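Local atomic coordinates of NRPS (Penicillium fellutanum, PDB entry 6NKI), a protein that belongs to the male sterility protein family, has a Rossmann-type nucleotide-binding fold and binds NADPH in the crystal. Residues A[273-276]-A[277-280]; A[320-323]-A[324-328]; A[385-388]-A[389-393]. One frame throughout, in Å; residues are numbered along the deposited sequence.

Interaction 1. Residues A[273-276]-A[277-280]; sequences VAAV and DWVA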
ATOM      1  N   VAL A 273       8.089   1.466 -10.268  1.00 77.07           N
ATOM      2  CA  VAL A 273       7.779   0.100  -9.865  1.00 74.36           C
ATOM      3  C   VAL A 273       6.702   0.113  -8.763  1.00 75.42           C
ATOM      4  O   VAL A 273       6.640   1.030  -7.930  1.00 65.86           O
ATOM      5  CB  VAL A 273       9.087  -0.628  -9.447  1.00 68.93           C
ATOM      6  CG1 VAL A 273       9.730   0.077  -8.286  1.00 68.28           C
ATOM      7  CG2 VAL A 273       8.839  -2.057  -9.063  1.00 66.64           C
ATOM      8  N   ALA A 274       5.853  -0.918  -8.775  1.00 64.46           N
ATOM      9  CA  ALA A 274       4.676  -0.988  -7.916  1.00 71.35           C
ATOM     10  C   ALA A 274       4.342  -2.441  -7.612  1.00 62.48           C
ATOM     11  O   ALA A 274       4.635  -3.340  -8.400  1.00 62.60           O
ATOM     12  CB  ALA A 274       3.454  -0.305  -8.537  1.00 63.54           C
ATOM     13  N   ALA A 275       3.792  -2.674  -6.440  1.00 66.81           N
ATOM     14  CA  ALA A 275       3.350  -4.022  -6.200  1.00 75.15           C
ATOM     15  C   ALA A 275       2.123  -4.263  -7.065  1.00 72.74           C
ATOM     16  O   ALA A 275       1.418  -3.324  -7.446  1.00 69.03           O
ATOM     17  CB  ALA A 275       3.036  -4.252  -4.728  1.00 73.52           C
ATOM     18  N   VAL A 276       2.032  -5.505  -7.535  1.00 69.76           N
ATOM     19  CA  VAL A 276       0.997  -5.949  -8.505  1.00 79.00           C
ATOM     20  C   VAL A 276      -0.402  -5.855  -7.909  1.00 75.31           C
ATOM     21  O   VAL A 276      -1.265  -5.307  -8.579  1.00 73.24           O
ATOM     22  CB  VAL A 276       1.304  -7.360  -9.027  1.00 76.21           C
ATOM     23  CG1 VAL A 276       2.455  -7.332 -10.004  1.00 70.29           C
ATOM     24  CG2 VAL A 276       1.585  -8.329  -7.900  1.00 76.17           C
ATOM     25  N   ASP A 277      -0.582  -6.257  -6.656  1.00 71.60           N
ATOM     26  CA  ASP A 277      -1.941  -6.245  -6.057  1.00 72.36           C
ATOM     27  C   ASP A 277      -2.504  -4.824  -6.019  1.00 64.68           C
ATOM     28  O   ASP A 277      -3.700  -4.678  -6.212  1.00 66.21           O
ATOM     29  CB  ASP A 277      -2.012  -7.017  -4.739  1.00 78.32           C
ATOM     30  CG  ASP A 277      -1.119  -6.484  -3.634  1.00 73.52           C
ATOM     31  OD1 ASP A 277      -0.363  -5.545  -3.885  1.00 68.31           O
ATOM     32  OD2 ASP A 277      -1.196  -7.021  -2.532  1.00 74.58           O
ATOM     33  N   TRP A 278      -1.682  -3.824  -5.733  1.00 68.71           N
ATOM     34  CA  TRP A 278      -2.208  -2.441  -5.677  1.00 77.89           C
ATOM     35  C   TRP A 278      -2.741  -2.010  -7.044  1.00 75.18           C
ATOM     36  O   TRP A 278      -3.802  -1.399  -7.066  1.00 63.56           O
ATOM     37  CB  TRP A 278      -1.163  -1.458  -5.139  1.00 88.59           C
ATOM     38  CG  TRP A 278      -0.579  -1.838  -3.814  1.00107.05           C
ATOM     39  CD1 TRP A 278      -1.231  -2.418  -2.767  1.00111.88           C
ATOM     40  CD2 TRP A 278       0.780  -1.653  -3.383  1.00121.52           C
ATOM     41  NE1 TRP A 278      -0.372  -2.620  -1.723  1.00119.85           N
ATOM     42  CE2 TRP A 278       0.870  -2.159  -2.070  1.00129.57           C
ATOM     43  CE3 TRP A 278       1.932  -1.118  -3.971  1.00118.72           C
ATOM     44  CZ2 TRP A 278       2.065  -2.151  -1.349  1.00123.66           C
ATOM     45  CZ3 TRP A 278       3.106  -1.100  -3.251  1.00119.81           C
ATOM     46  CH2 TRP A 278       3.174  -1.614  -1.959  1.00118.17           C
ATOM     47  N   VAL A 279      -2.057  -2.347  -8.139  1.00 71.81           N
ATOM     48  CA  VAL A 279      -2.506  -1.873  -9.434  1.00 78.93           C
ATOM     49  C   VAL A 279      -3.648  -2.756  -9.929  1.00 74.54           C
ATOM     50  O   VAL A 279      -4.627  -2.264 -10.505  1.00 65.05           O
ATOM     51  CB  VAL A 279      -1.310  -1.833 -10.397  1.00 88.37           C
ATOM     52  CG1 VAL A 279      -0.338  -0.746  -9.989  1.00 90.58           C
ATOM     53  CG2 VAL A 279      -0.583  -3.133 -10.345  1.00 89.67           C
ATOM     54  N   ALA A 280      -3.556  -4.053  -9.651  1.00 65.99           N
ATOM     55  CA  ALA A 280      -4.676  -4.959  -9.811  1.00 67.30           C
ATOM     56  C   ALA A 280      -5.926  -4.411  -9.132  1.00 73.50           C
ATOM     57  O   ALA A 280      -6.970  -4.241  -9.773  1.00 65.86           O
ATOM     58  CB  ALA A 280      -4.303  -6.328  -9.238  1.00 66.24           C
TER
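Ala275 and Trp278 meet where a strand turns directly into a helix. The CB atom of Ala275 sits over one face of the indole. It lies 3.5 Å from the centroid of the six-membered ring of Trp278, only 16° off the ring normal, so this is a CH-pi contact. The closest ring atom to Ala275 CB is Trp278 CE3, at 3.4 Å. The first torsion of Trp278 (chi1 -54°) sets CG beside its own backbone N. This swings the indole back from the first helical turn over the end of the strand. Asp277 approaches the same indole face. Its CG stands between backbone N and carbonyl carbon (chi1 61°), and OD1 comes to 3.7 Å from Ala275 CB while lying above the rim of the ring. Ala275 holds the N-cap position, and its methyl cannot cap by hydrogen bonding. Asp277 is the second residue of the helix, where the charge bias of the N-terminal end would probably favour a carboxylate.

On another side of the turn, Val279 reaches back along the strand. CG1 packs against the methyl of Ala274, with Ala274 CB 4.1 Å from Val279 CG1. The backbone link of the turn runs from Ala280 N to Val276 O at 2.8 Å, though the place of that oxygen is less certain. The CB of Val276 points away from the turn, and its side chain lies about 6 Å from the bound NADPH at the nearest atoms.

The turn joins strand 270-275 to helix 276-288. Ala274 and Val276 bond through the backbone to Ile235 of strand 233-235. Val276 also touches Phe32 and His36 of helix 32-43, and Gln40 bonds to Asp277 O. Trp278 packs on Leu391 and Ile395 of helix 389-410, and on Met394 of the second subunit.

Interaction 2. Residues A[320-323]-A[324-328]; sequences SDFW and KAIML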
ATOM      1  N   SER A 320      19.065   4.923  -6.035  1.00 92.91           N
ATOM      2  CA  SER A 320      19.868   4.644  -4.847  1.00 95.29           C
ATOM      3  C   SER A 320      19.050   3.913  -3.788  1.00 95.99           C
ATOM      4  O   SER A 320      19.537   2.965  -3.158  1.00 86.84           O
ATOM      5  CB  SER A 320      20.443   5.933  -4.266  1.00101.74           C
ATOM      6  OG  SER A 320      19.437   6.734  -3.686  1.00105.39           O
ATOM      7  N   ASP A 321      17.799   4.328  -3.587  1.00 93.87           N
ATOM      8  CA  ASP A 321      16.953   3.655  -2.612  1.00 98.09           C
ATOM      9  C   ASP A 321      16.654   2.226  -3.054  1.00 92.17           C
ATOM     10  O   ASP A 321      16.624   1.298  -2.232  1.00 79.50           O
ATOM     11  CB  ASP A 321      15.669   4.470  -2.435  1.00108.00           C
ATOM     12  CG  ASP A 321      14.908   4.125  -1.162  1.00117.56           C
ATOM     13  OD1 ASP A 321      15.345   3.240  -0.386  1.00123.66           O
ATOM     14  OD2 ASP A 321      13.863   4.766  -0.935  1.00119.28           O
ATOM     15  N   PHE A 322      16.434   2.033  -4.359  1.00 91.46           N
ATOM     16  CA  PHE A 322      16.179   0.700  -4.900  1.00 91.02           C
ATOM     17  C   PHE A 322      17.354  -0.248  -4.624  1.00 88.53           C
ATOM     18  O   PHE A 322      17.182  -1.312  -4.011  1.00 88.69           O
ATOM     19  CB  PHE A 322      15.856   0.810  -6.407  1.00 83.67           C
ATOM     20  CG  PHE A 322      15.926  -0.510  -7.154  1.00 78.09           C
ATOM     21  CD1 PHE A 322      14.942  -1.472  -6.992  1.00 74.81           C
ATOM     22  CD2 PHE A 322      17.017  -0.795  -7.988  1.00 79.84           C
ATOM     23  CE1 PHE A 322      15.020  -2.692  -7.653  1.00 79.93           C
ATOM     24  CE2 PHE A 322      17.112  -2.008  -8.634  1.00 83.62           C
ATOM     25  CZ  PHE A 322      16.089  -2.961  -8.469  1.00 83.23           C
ATOM     26  N   TRP A 323      18.566   0.138  -5.027  1.00 90.53           N
ATOM     27  CA  TRP A 323      19.692  -0.781  -4.869  1.00 98.67           C
ATOM     28  C   TRP A 323      20.054  -1.044  -3.410  1.00100.19           C
ATOM     29  O   TRP A 323      20.457  -2.168  -3.081  1.00 96.85           O
ATOM     30  CB  TRP A 323      20.924  -0.278  -5.601  1.00 97.93           C
ATOM     31  CG  TRP A 323      20.859  -0.382  -7.076  1.00 96.05           C
ATOM     32  CD1 TRP A 323      20.755   0.641  -7.968  1.00 96.86           C
ATOM     33  CD2 TRP A 323      20.857  -1.583  -7.838  1.00 88.33           C
ATOM     34  NE1 TRP A 323      20.732   0.150  -9.251  1.00 98.43           N
ATOM     35  CE2 TRP A 323      20.790  -1.218  -9.195  1.00 98.11           C
ATOM     36  CE3 TRP A 323      20.922  -2.937  -7.508  1.00 88.01           C
ATOM     37  CZ2 TRP A 323      20.803  -2.153 -10.214  1.00 89.54           C
ATOM     38  CZ3 TRP A 323      20.923  -3.865  -8.525  1.00 88.39           C
ATOM     39  CH2 TRP A 323      20.861  -3.469  -9.855  1.00 89.15           C
ATOM     40  N   LYS A 324      19.930  -0.053  -2.515  1.00 91.76           N
ATOM     41  CA  LYS A 324      20.264  -0.385  -1.139  1.00 93.97           C
ATOM     42  C   LYS A 324      19.278  -1.379  -0.570  1.00 92.06           C
ATOM     43  O   LYS A 324      19.609  -2.073   0.398  1.00 85.81           O
ATOM     44  CB  LYS A 324      20.392   0.855  -0.242  1.00102.38           C
ATOM     45  CG  LYS A 324      19.214   1.778  -0.106  1.00111.47           C
ATOM     46  CD  LYS A 324      19.476   2.823   1.009  1.00121.59           C
ATOM     47  CE  LYS A 324      20.513   3.915   0.666  1.00120.98           C
ATOM     48  NZ  LYS A 324      20.061   4.938  -0.329  1.00117.44           N
ATOM     49  N   ALA A 325      18.098  -1.501  -1.191  1.00 87.73           N
ATOM     50  CA  ALA A 325      17.112  -2.489  -0.783  1.00 81.20           C
ATOM     51  C   ALA A 325      17.445  -3.862  -1.346  1.00 84.40           C
ATOM     52  O   ALA A 325      17.321  -4.869  -0.641  1.00 79.61           O
ATOM     53  CB  ALA A 325      15.723  -2.032  -1.218  1.00 80.22           C
ATOM     54  N   ILE A 326      17.845  -3.913  -2.624  1.00 92.26           N
ATOM     55  CA  ILE A 326      18.435  -5.126  -3.198  1.00101.69           C
ATOM     56  C   ILE A 326      19.522  -5.676  -2.269  1.00 98.75           C
ATOM     57  O   ILE A 326      19.463  -6.824  -1.807  1.00 98.60           O
ATOM     58  CB  ILE A 326      18.996  -4.831  -4.609  1.00105.60           C
ATOM     59  CG1 ILE A 326      17.889  -4.477  -5.647  1.00112.56           C
ATOM     60  CG2 ILE A 326      19.952  -5.944  -5.063  1.00113.28           C
ATOM     61  CD1 ILE A 326      16.892  -5.630  -6.009  1.00 77.76           C
ATOM     62  N   MET A 327      20.522  -4.849  -1.962  1.00 97.59           N
ATOM     63  CA  MET A 327      21.639  -5.353  -1.164  1.00 99.65           C
ATOM     64  C   MET A 327      21.196  -5.753   0.236  1.00 99.17           C
ATOM     65  O   MET A 327      21.722  -6.723   0.796  1.00 98.87           O
ATOM     66  CB  MET A 327      22.756  -4.309  -1.080  1.00110.85           C
ATOM     67  CG  MET A 327      23.475  -3.975  -2.397  1.00 94.57           C
ATOM     68  SD  MET A 327      24.736  -2.731  -2.117  1.00111.59           S
ATOM     69  CE  MET A 327      23.762  -1.263  -1.870  1.00117.93           C
ATOM     70  N   LEU A 328      20.226  -5.033   0.807  1.00 94.75           N
ATOM     71  CA  LEU A 328      19.687  -5.410   2.107  1.00 94.07           C
ATOM     72  C   LEU A 328      19.049  -6.794   2.072  1.00 94.54           C
ATOM     73  O   LEU A 328      19.183  -7.572   3.024  1.00 97.59           O
ATOM     74  CB  LEU A 328      18.672  -4.366   2.565  1.00 98.68           C
ATOM     75  CG  LEU A 328      18.222  -4.365   4.034  1.00107.12           C
ATOM     76  CD1 LEU A 328      17.878  -2.942   4.430  1.00110.55           C
ATOM     77  CD2 LEU A 328      17.039  -5.304   4.317  1.00105.65           C
TER
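Lys324 reaches back along its helix to Ser320, one turn earlier. Its backbone N gives a hydrogen bond to Ser320 O at 3.1 Å. The side chain bends at chi3 and chi4 and curls over the same carbonyl. Lys324 NZ thus makes a second, weak bond to Ser320 O, at 3.5 Å. Asp321 is close to this lysine, but its OD2 forms a salt bridge with Arg396. OD1 of Asp321 stays 5.0 Å from Lys324 NZ, an opposite charge that may still attract it.

Phe322 O takes two donors. Ile326 N arrives in the carbonyl plane at 3.0 Å, an ordinary alpha-helical bond. Ala325 N comes from above that plane, and it also has a weak bond to Asp321 O. Met327 N closes the next turn on Trp323 O at 2.9 Å, in a nearly straight bond (N-H...O 173°).

The apolar side of the turn is built on Ile326. Its CG1 lies over one face of the Phe322 ring, 4.0 Å from the centroid, in a CH-pi contact. The Ile326 side chain also runs beside that of Trp323, pointing the same way.

Here helix 319-330 faces two others. Phe322 and Ile326 pack on Val253 of helix 248-259 and Val399 of helix 389-410, while Trp323 stacks with Tyr262 of strand 261-263.

Interaction 3. Residues A[385-388]-A[389-393]; sequences IYQP and PSLTN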
ATOM      1  N   ILE A 385       6.529  14.538  -7.759  1.00136.25           N
ATOM      2  CA  ILE A 385       7.241  15.577  -7.021  1.00147.68           C
ATOM      3  C   ILE A 385       7.367  15.199  -5.551  1.00144.06           C
ATOM      4  O   ILE A 385       8.402  15.433  -4.914  1.00143.32           O
ATOM      5  CB  ILE A 385       6.522  16.928  -7.213  1.00159.86           C
ATOM      6  CG1 ILE A 385       7.254  18.058  -6.486  1.00170.79           C
ATOM      7  CG2 ILE A 385       5.052  16.832  -6.813  1.00161.41           C
ATOM      8  CD1 ILE A 385       6.763  19.449  -6.871  1.00179.11           C
ATOM      9  N   TYR A 386       6.318  14.600  -4.998  1.00142.07           N
ATOM     10  CA  TYR A 386       6.305  14.089  -3.639  1.00139.86           C
ATOM     11  C   TYR A 386       5.564  12.764  -3.639  1.00122.11           C
ATOM     12  O   TYR A 386       4.591  12.593  -4.379  1.00119.84           O
ATOM     13  CB  TYR A 386       5.642  15.086  -2.676  1.00157.26           C
ATOM     14  CG  TYR A 386       5.483  14.604  -1.239  1.00170.41           C
ATOM     15  CD1 TYR A 386       6.577  14.505  -0.382  1.00176.54           C
ATOM     16  CD2 TYR A 386       4.225  14.283  -0.734  1.00174.49           C
ATOM     17  CE1 TYR A 386       6.422  14.077   0.937  1.00179.65           C
ATOM     18  CE2 TYR A 386       4.058  13.859   0.579  1.00175.91           C
ATOM     19  CZ  TYR A 386       5.157  13.757   1.411  1.00179.79           C
ATOM     20  OH  TYR A 386       4.987  13.334   2.713  1.00181.42           O
ATOM     21  N   GLN A 387       6.040  11.824  -2.822  1.00109.26           N
ATOM     22  CA  GLN A 387       5.448  10.508  -2.748  1.00 96.63           C
ATOM     23  C   GLN A 387       5.370  10.129  -1.269  1.00 95.90           C
ATOM     24  O   GLN A 387       6.406  10.153  -0.571  1.00 89.91           O
ATOM     25  CB  GLN A 387       6.231   9.441  -3.512  1.00 87.24           C
ATOM     26  CG  GLN A 387       5.496   8.121  -3.502  1.00 86.38           C
ATOM     27  CD  GLN A 387       6.359   6.958  -3.904  1.00 84.51           C
ATOM     28  OE1 GLN A 387       7.571   7.064  -3.901  1.00 85.77           O
ATOM     29  NE2 GLN A 387       5.739   5.851  -4.290  1.00 84.89           N
ATOM     30  N   PRO A 388       4.208   9.713  -0.789  1.00102.61           N
ATOM     31  CA  PRO A 388       3.998   9.508   0.653  1.00103.74           C
ATOM     32  C   PRO A 388       4.990   8.472   1.221  1.00 95.31           C
ATOM     33  O   PRO A 388       5.220   7.432   0.617  1.00 92.57           O
ATOM     34  CB  PRO A 388       2.556   8.988   0.742  1.00111.82           C
ATOM     35  CG  PRO A 388       1.897   9.502  -0.500  1.00107.14           C
ATOM     36  CD  PRO A 388       2.969   9.459  -1.553  1.00106.89           C
ATOM     37  N   PRO A 389       5.541   8.767   2.387  1.00 93.72           N
ATOM     38  CA  PRO A 389       6.552   7.867   2.963  1.00 90.19           C
ATOM     39  C   PRO A 389       6.085   6.439   3.160  1.00 84.78           C
ATOM     40  O   PRO A 389       6.899   5.513   3.041  1.00 85.14           O
ATOM     41  CB  PRO A 389       6.854   8.539   4.306  1.00101.14           C
ATOM     42  CG  PRO A 389       6.442   9.972   4.122  1.00107.30           C
ATOM     43  CD  PRO A 389       5.254   9.912   3.253  1.00102.71           C
ATOM     44  N   SER A 390       4.808   6.221   3.474  1.00 84.88           N
ATOM     45  CA  SER A 390       4.341   4.857   3.716  1.00 84.15           C
ATOM     46  C   SER A 390       4.347   4.014   2.442  1.00 74.80           C
ATOM     47  O   SER A 390       4.556   2.793   2.506  1.00 72.22           O
ATOM     48  CB  SER A 390       2.940   4.886   4.351  1.00 78.39           C
ATOM     49  OG  SER A 390       1.950   5.460   3.513  1.00 73.74           O
ATOM     50  N   LEU A 391       4.144   4.645   1.291  1.00 71.59           N
ATOM     51  CA  LEU A 391       4.098   3.895   0.043  1.00 73.89           C
ATOM     52  C   LEU A 391       5.507   3.598  -0.424  1.00 77.34           C
ATOM     53  O   LEU A 391       5.814   2.460  -0.799  1.00 67.31           O
ATOM     54  CB  LEU A 391       3.284   4.673  -1.006  1.00 73.79           C
ATOM     55  CG  LEU A 391       3.191   4.239  -2.469  1.00 69.51           C
ATOM     56  CD1 LEU A 391       2.538   2.896  -2.633  1.00 67.48           C
ATOM     57  CD2 LEU A 391       2.495   5.300  -3.271  1.00 70.55           C
ATOM     58  N   THR A 392       6.371   4.615  -0.353  1.00 83.30           N
ATOM     59  CA  THR A 392       7.804   4.425  -0.530  1.00 83.38           C
ATOM     60  C   THR A 392       8.284   3.249   0.294  1.00 87.21           C
ATOM     61  O   THR A 392       8.981   2.372  -0.222  1.00 93.36           O
ATOM     62  CB  THR A 392       8.546   5.698  -0.137  1.00 72.96           C
ATOM     63  OG1 THR A 392       7.972   6.825  -0.810  1.00 73.44           O
ATOM     64  CG2 THR A 392      10.039   5.597  -0.503  1.00 76.84           C
ATOM     65  N   ASN A 393       7.894   3.183   1.573  1.00 87.80           N
ATOM     66  CA  ASN A 393       8.403   2.087   2.393  1.00 92.76           C
ATOM     67  C   ASN A 393       7.850   0.740   1.951  1.00 75.87           C
ATOM     68  O   ASN A 393       8.553  -0.276   2.014  1.00 69.59           O
ATOM     69  CB  ASN A 393       8.070   2.227   3.876  1.00 94.70           C
ATOM     70  CG  ASN A 393       8.794   1.163   4.700  1.00 84.80           C
ATOM     71  OD1 ASN A 393       9.973   0.883   4.447  1.00 74.46           O
ATOM     72  ND2 ASN A 393       8.021   0.379   5.443  1.00 73.69           N
TER
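Pro388 O and the first turn of helix 389-410 make the hydrogen bonds of this contact. Thr392 N binds Pro388 O at 3.2 Å in a nearly straight bond (N-H...O 169°), the alpha-helical pairing. Leu391 N reaches the same oxygen at 3.1 Å, from above the carbonyl plane. Thr392 OG1 lies 3.2 Å from Pro388 O. The first torsion of Thr392 (chi1 -51°) puts OG1 beside the backbone N, which places it close to the carbonyl that its own amide binds. Ser390 OG is hydrogen-bonded to Asp315 of the second subunit.

The motif is a helix N terminus with two prolines. Pro388 is the N-cap and Pro389 the first helical residue. Proline suits this place, because the first N-H groups of a helix have no carbonyl partner in a preceding turn, and Pro389 has no N-H to leave wanting. Asn393 N then bonds to Pro389 O and carries the helix on.

Apolar packing joins the extended approach to the helix. Tyr386 crosses Pro389 at a slant, with Tyr386 CZ 4.3 Å from Pro389 CD. The rings of the two prolines are neighbours, with Pro388 CB 3.8 Å from Pro389 CD. Gln387 holds its CG anti to the backbone N (chi1 -175°) and stays extended. It crosses Leu391 at about a right angle, with Gln387 CG 4.1 Å from Leu391 CD2. Leu391 also packs on Pro388 of the second subunit, and the two Pro388 residues touch each other across the dimer.

In the fold
The three interactions follow one another in series along the chain. Each is local, so none closes a long loop, nests in another or crosses it. Interaction 1 comes first, at the passage from strand 270-275 to helix 276-288. The chain later returns as strand 316-318, antiparallel to strand 270-275, and enters the helix of interaction 2. Interaction 3 starts the last helix, 389-410, which joins the other two. Leu391 CD1 packs on Trp278 CZ3 of interaction 1 at 4.1 Å, and Thr392 CG2 meets Asp321 OD2 of interaction 2 at 3.9 Å. Interactions 1 and 2 do not touch; their nearest atoms are about 6 Å apart.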